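Local coordinates for polymerase cofactor VP35 (Reston ebolavirus, PDB 3KS4), which binds double-stranded RNA through its C-terminal domain, an activity linked to suppression of the host interferon response, and serves as a viral polymerase cofactor, at residues D67-M72 against Q85-I90; D74-F79 against S116-L121. All coordinates share one frame; numbering follows the deposited sequence.

Interaction 1 (D67-M72 against Q85-I90)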
loop_
_atom_site.group_PDB
_atom_site.type_symbol
_atom_site.label_atom_id
_atom_site.label_comp_id
_atom_site.label_asym_id
_atom_site.label_seq_id
_atom_site.Cartn_x
_atom_site.Cartn_y
_atom_site.Cartn_z
ATOM N N ASP A 67 3.395 14.090 -3.743
ATOM C CA ASP A 67 2.528 14.854 -2.855
ATOM C C ASP A 67 1.411 14.030 -2.186
ATOM O O ASP A 67 1.057 14.284 -1.031
ATOM C CB ASP A 67 1.956 16.068 -3.590
ATOM C CG ASP A 67 2.986 17.191 -3.769
ATOM O OD1 ASP A 67 4.055 17.151 -3.116
ATOM O OD2 ASP A 67 2.724 18.120 -4.562
ATOM N N LEU A 68 0.853 13.054 -2.901
ATOM C CA LEU A 68 -0.175 12.205 -2.310
ATOM C C LEU A 68 0.462 11.356 -1.210
ATOM O O LEU A 68 -0.081 11.217 -0.108
ATOM C CB LEU A 68 -0.821 11.311 -3.367
ATOM C CG LEU A 68 -1.950 10.383 -2.911
ATOM C CD1 LEU A 68 -3.092 11.163 -2.206
ATOM C CD2 LEU A 68 -2.475 9.629 -4.103
ATOM N N LYS A 69 1.626 10.793 -1.508
ATOM C CA LYS A 69 2.355 10.060 -0.485
ATOM C C LYS A 69 2.570 10.923 0.768
ATOM O O LYS A 69 2.297 10.483 1.888
ATOM C CB LYS A 69 3.682 9.543 -1.022
ATOM C CG LYS A 69 4.577 8.964 0.062
ATOM C CD LYS A 69 5.967 8.675 -0.451
ATOM C CE LYS A 69 6.859 8.147 0.665
ATOM N NZ LYS A 69 8.250 7.865 0.208
ATOM N N GLU A 70 3.031 12.156 0.585
ATOM C CA GLU A 70 3.262 13.014 1.739
ATOM C C GLU A 70 1.976 13.296 2.538
ATOM O O GLU A 70 1.946 13.192 3.769
ATOM C CB GLU A 70 3.948 14.314 1.333
ATOM C CG GLU A 70 3.933 15.343 2.446
ATOM C CD GLU A 70 4.597 16.660 2.069
ATOM O OE1 GLU A 70 5.170 16.765 0.957
ATOM O OE2 GLU A 70 4.538 17.597 2.896
ATOM N N ILE A 71 0.913 13.647 1.830
ATOM C CA ILE A 71 -0.385 13.842 2.463
ATOM C C ILE A 71 -0.800 12.612 3.288
ATOM O O ILE A 71 -1.201 12.723 4.443
ATOM C CB ILE A 71 -1.432 14.174 1.389
ATOM C CG1 ILE A 71 -1.370 15.663 1.061
ATOM C CG2 ILE A 71 -2.840 13.774 1.812
ATOM C CD1 ILE A 71 -2.374 16.059 0.023
ATOM N N MET A 72 -0.679 11.437 2.694
ATOM C CA MET A 72 -1.002 10.202 3.399
ATOM C C MET A 72 -0.091 9.963 4.605
ATOM O O MET A 72 -0.572 9.711 5.712
ATOM C CB MET A 72 -0.956 9.025 2.426
ATOM C CG MET A 72 -2.136 9.032 1.452
ATOM S SD MET A 72 -2.108 7.694 0.233
ATOM C CE MET A 72 -3.752 7.913 -0.476
ATOM N N GLN A 85 3.973 1.361 3.808
ATOM C CA GLN A 85 4.263 0.567 2.625
ATOM C C GLN A 85 3.045 0.521 1.702
ATOM O O GLN A 85 3.169 0.590 0.470
ATOM C CB GLN A 85 4.676 -0.850 3.050
ATOM C CG GLN A 85 5.085 -1.728 1.905
ATOM C CD GLN A 85 6.370 -1.272 1.244
ATOM O OE1 GLN A 85 7.403 -1.133 1.895
ATOM N NE2 GLN A 85 6.311 -1.042 -0.060
ATOM N N LEU A 86 1.863 0.421 2.301
ATOM C CA LEU A 86 0.624 0.435 1.529
ATOM C C LEU A 86 0.446 1.776 0.797
ATOM O O LEU A 86 -0.014 1.820 -0.347
ATOM C CB LEU A 86 -0.577 0.142 2.439
ATOM C CG LEU A 86 -1.947 0.142 1.740
ATOM C CD1 LEU A 86 -1.963 -0.861 0.558
ATOM C CD2 LEU A 86 -3.088 -0.157 2.738
ATOM N N VAL A 87 0.818 2.870 1.457
ATOM C CA VAL A 87 0.755 4.179 0.818
ATOM C C VAL A 87 1.572 4.138 -0.464
ATOM O O VAL A 87 1.146 4.633 -1.517
ATOM C CB VAL A 87 1.278 5.307 1.740
ATOM C CG1 VAL A 87 1.492 6.591 0.946
ATOM C CG2 VAL A 87 0.325 5.547 2.908
ATOM N N GLN A 88 2.744 3.524 -0.381
ATOM C CA GLN A 88 3.633 3.471 -1.534
ATOM C C GLN A 88 3.052 2.619 -2.653
ATOM O O GLN A 88 3.159 2.960 -3.830
ATOM C CB GLN A 88 5.020 2.975 -1.130
ATOM C CG GLN A 88 5.753 3.898 -0.148
ATOM C CD GLN A 88 7.077 3.300 0.347
ATOM O OE1 GLN A 88 7.911 2.861 -0.447
ATOM N NE2 GLN A 88 7.263 3.274 1.670
ATOM N N VAL A 89 2.420 1.514 -2.286
ATOM C CA VAL A 89 1.818 0.649 -3.288
ATOM C C VAL A 89 0.666 1.376 -3.969
ATOM O O VAL A 89 0.539 1.382 -5.201
ATOM C CB VAL A 89 1.342 -0.677 -2.658
ATOM C CG1 VAL A 89 0.558 -1.499 -3.676
ATOM C CG2 VAL A 89 2.548 -1.460 -2.146
ATOM N N ILE A 90 -0.163 2.022 -3.164
ATOM C CA ILE A 90 -1.292 2.765 -3.701
ATOM C C ILE A 90 -0.828 3.869 -4.677
ATOM O O ILE A 90 -1.354 4.002 -5.803
ATOM C CB ILE A 90 -2.157 3.324 -2.553
ATOM C CG1 ILE A 90 -2.856 2.168 -1.821
ATOM C CG2 ILE A 90 -3.175 4.293 -3.083
ATOM C CD1 ILE A 90 -3.654 2.582 -0.617
#
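Lys69 and Val87 mark the closest backbone approach between helices 67-72 and 85-90, their CA atoms 6.2 Å apart, while the short axes come within 9.7 Å. The two run nearly antiparallel, at 153° between their N-to-C directions, as an antiparallel helix pair in the helical part of the VP35 RNA-binding domain. Val87 makes the most contact in this pairing. Its CB is directed at helix 67-72, and both of its methyls pack on Met72 CB, CG2 at 3.7 Å. CG1, anti to the backbone N (chi1 167°), also reaches the backbone of the other helix at Lys69 CA, 3.9 Å away, and meets Met72 SD. A beta-branched residue suits this place because it presents two methyls close to its own helix, filling the space between backbones without a long chain. Lys69 works differently. Its chain is fully extended and roughly perpendicular to the Val87 side chain, so that its CG touches CG1 while the aliphatic part runs on toward Gln88; the farther contact, Lys69 CE to Gln88 CG, is loose at 4.5 Å. The methylenes thus cover the outer margin of the apolar contact, with NZ lying farther out. Gln88 also makes a weak hydrogen bond through NE2 to Tyr73 OH. On the buried side, Met72 and Val87 point in opposing senses as they pass, and the unbranched thioether chain extends along the interface toward Ile90. Helix 117-127 closes this side, with Leu121 touching both Met72 and Val87, and Ile103 of helix 100-112 packs on Ile90. At the far end of the Met72 chain, CE lies loosely, 4.5 Å from Ile90 CG2.

Interaction 2 (D74-F79 against S116-L121); sequences DHLPGF and SPQCAL
The imidazole of His75 and the puckered ring of Pro117 meet with their side chains roughly perpendicular. The pyrrolidine ring packs mainly against the root of the histidine: Pro117 CB lies 3.6 Å from His75 CB. Pro117 CG approaches the imidazole obliquely, 4.2 Å from His75 CD2, and also sits 3.5 Å from the backbone atom His75 O. ND1 of the imidazole is hydrogen-bonded to Ile71 O, one turn back in the chain, which limits rotation of the ring, and Phe107 of helix 100-112 meets it in an edge-to-face pair. The second flat group, the amide of Gln118, meets the ring of Pro77. The two side chains approach head-on, and NE2 stands 3.4 Å from Pro77 CG and 3.6 Å from Pro77 CD, a van der Waals contact. Gln118 gets there by a bend at chi2 (88°), which turns its amide end toward the loop although its CB starts off to one side. Leucine serves the inner part of the contact: Leu76 and Leu121 meet end on, with CD2 of Leu76 3.9 Å from CD1 of Leu121, and the same Leu76 methyl is 4.4 Å from Pro117 CB, a loose contact. Leu76 also packs on Val87 and His84 of helix 82-97. Pro117 suits the first turn of its helix, where its lack of an N-H costs no backbone bond and its rigid ring offers a compact apolar surface. Just before it, Ser116 OG accepts from Cys119 N at 3.2 Å, with an N-H...O angle of 163°. The arrangement is that of a serine N-cap followed by proline at N1, the helix start packed against the connection between helices 65-74 and 82-97.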
loop_
_atom_site.group_PDB
_atom_site.type_symbol
_atom_site.label_atom_id
_atom_site.label_comp_id
_atom_site.label_asym_id
_atom_site.label_seq_id
_atom_site.Cartn_x
_atom_site.Cartn_y
_atom_site.Cartn_z
ATOM N N ASP A 74 1.429 12.070 6.267
ATOM C CA ASP A 74 1.131 13.058 7.291
ATOM C C ASP A 74 0.068 12.548 8.258
ATOM O O ASP A 74 0.051 12.936 9.422
ATOM C CB ASP A 74 0.712 14.385 6.663
ATOM C CG ASP A 74 1.901 15.246 6.289
ATOM O OD1 ASP A 74 3.046 14.873 6.634
ATOM O OD2 ASP A 74 1.692 16.302 5.653
ATOM N N HIS A 75 -0.800 11.664 7.773
ATOM C CA HIS A 75 -1.904 11.130 8.564
ATOM C C HIS A 75 -1.536 9.853 9.329
ATOM O O HIS A 75 -2.348 9.336 10.100
ATOM C CB HIS A 75 -3.094 10.808 7.654
ATOM C CG HIS A 75 -3.845 12.010 7.169
ATOM N ND1 HIS A 75 -3.472 12.720 6.048
ATOM C CD2 HIS A 75 -4.973 12.603 7.630
ATOM C CE1 HIS A 75 -4.327 13.708 5.849
ATOM N NE2 HIS A 75 -5.250 13.657 6.794
ATOM N N LEU A 76 -0.336 9.326 9.109
ATOM C CA LEU A 76 0.025 8.059 9.734
ATOM C C LEU A 76 0.915 8.207 10.956
ATOM O O LEU A 76 1.850 9.007 10.973
ATOM C CB LEU A 76 0.682 7.106 8.728
ATOM C CG LEU A 76 -0.189 6.598 7.579
ATOM C CD1 LEU A 76 0.615 5.696 6.671
ATOM C CD2 LEU A 76 -1.438 5.863 8.087
ATOM N N PRO A 77 0.626 7.408 11.988
ATOM C CA PRO A 77 1.498 7.228 13.159
ATOM C C PRO A 77 2.735 6.416 12.796
ATOM O O PRO A 77 2.679 5.565 11.911
ATOM C CB PRO A 77 0.632 6.396 14.102
ATOM C CG PRO A 77 -0.318 5.647 13.172
ATOM C CD PRO A 77 -0.628 6.637 12.094
ATOM N N GLY A 78 3.839 6.668 13.484
ATOM C CA GLY A 78 5.043 5.876 13.308
ATOM C C GLY A 78 5.745 6.073 11.979
ATOM O O GLY A 78 5.491 7.038 11.245
ATOM N N PHE A 79 6.646 5.150 11.669
ATOM C CA PHE A 79 7.375 5.210 10.415
ATOM C C PHE A 79 7.668 3.799 9.939
ATOM O O PHE A 79 7.921 2.904 10.748
ATOM C CB PHE A 79 8.674 6.008 10.589
ATOM C CG PHE A 79 9.680 5.343 11.480
ATOM C CD1 PHE A 79 10.870 4.844 10.959
ATOM C CD2 PHE A 79 9.440 5.201 12.841
ATOM C CE1 PHE A 79 11.812 4.221 11.780
ATOM C CE2 PHE A 79 10.374 4.575 13.669
ATOM C CZ PHE A 79 11.562 4.086 13.136
ATOM N N SER A 116 -10.687 6.418 10.291
ATOM C CA SER A 116 -9.280 6.724 10.571
ATOM C C SER A 116 -8.485 6.632 9.269
ATOM O O SER A 116 -8.921 5.991 8.303
ATOM C CB SER A 116 -8.690 5.740 11.589
ATOM O OG SER A 116 -8.441 4.467 10.984
ATOM N N PRO A 117 -7.312 7.269 9.239
ATOM C CA PRO A 117 -6.446 7.221 8.054
ATOM C C PRO A 117 -6.051 5.795 7.644
ATOM O O PRO A 117 -6.066 5.502 6.446
ATOM C CB PRO A 117 -5.225 8.023 8.485
ATOM C CG PRO A 117 -5.763 8.983 9.512
ATOM C CD PRO A 117 -6.838 8.236 10.247
ATOM N N GLN A 118 -5.713 4.931 8.604
ATOM C CA GLN A 118 -5.399 3.534 8.293
ATOM C C GLN A 118 -6.599 2.887 7.615
ATOM O O GLN A 118 -6.479 2.238 6.572
ATOM C CB GLN A 118 -5.058 2.741 9.563
ATOM C CG GLN A 118 -3.796 3.179 10.307
ATOM C CD GLN A 118 -4.061 4.278 11.339
ATOM O OE1 GLN A 118 -4.949 5.138 11.174
ATOM N NE2 GLN A 118 -3.280 4.257 12.413
ATOM N N CYS A 119 -7.764 3.076 8.218
ATOM C CA CYS A 119 -8.998 2.536 7.669
ATOM C C CYS A 119 -9.280 3.091 6.255
ATOM O O CYS A 119 -9.752 2.371 5.370
ATOM C CB CYS A 119 -10.164 2.805 8.635
ATOM S SG CYS A 119 -11.752 2.189 8.027
ATOM N N ALA A 120 -8.954 4.359 6.033
ATOM C CA ALA A 120 -9.184 4.966 4.724
ATOM C C ALA A 120 -8.330 4.325 3.643
ATOM O O ALA A 120 -8.766 4.207 2.496
ATOM C CB ALA A 120 -8.943 6.494 4.766
ATOM N N LEU A 121 -7.110 3.924 4.001
ATOM C CA LEU A 121 -6.215 3.283 3.034
ATOM C C LEU A 121 -6.795 1.934 2.664
ATOM O O LEU A 121 -6.794 1.541 1.490
ATOM C CB LEU A 121 -4.801 3.136 3.594
ATOM C CG LEU A 121 -4.108 4.460 3.953
ATOM C CD1 LEU A 121 -2.859 4.233 4.807
ATOM C CD2 LEU A 121 -3.790 5.304 2.708
#

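Interaction 1 is a buried contact joining helices 65-74 and 82-97 directly, whereas interaction 2 lies at the surface and ties the loop between those two helices to the start of helix 117-127. Both are mainly apolar, but the first uses flexible or branched aliphatic chains between regular helices, while the second sets an irregular loop of histidine, leucine and proline against a helix start, with a glutamine amide on a proline. Their centres are 10 Å apart and they touch: Val87 CG2 is 3.8 Å from Leu76 CD1. Leu121 packs on both helices of interaction 1, through Met72 SD to Leu121 CD2 and Leu86 CD2 to Leu121 CB, each 3.8 Å, as well as on the loop.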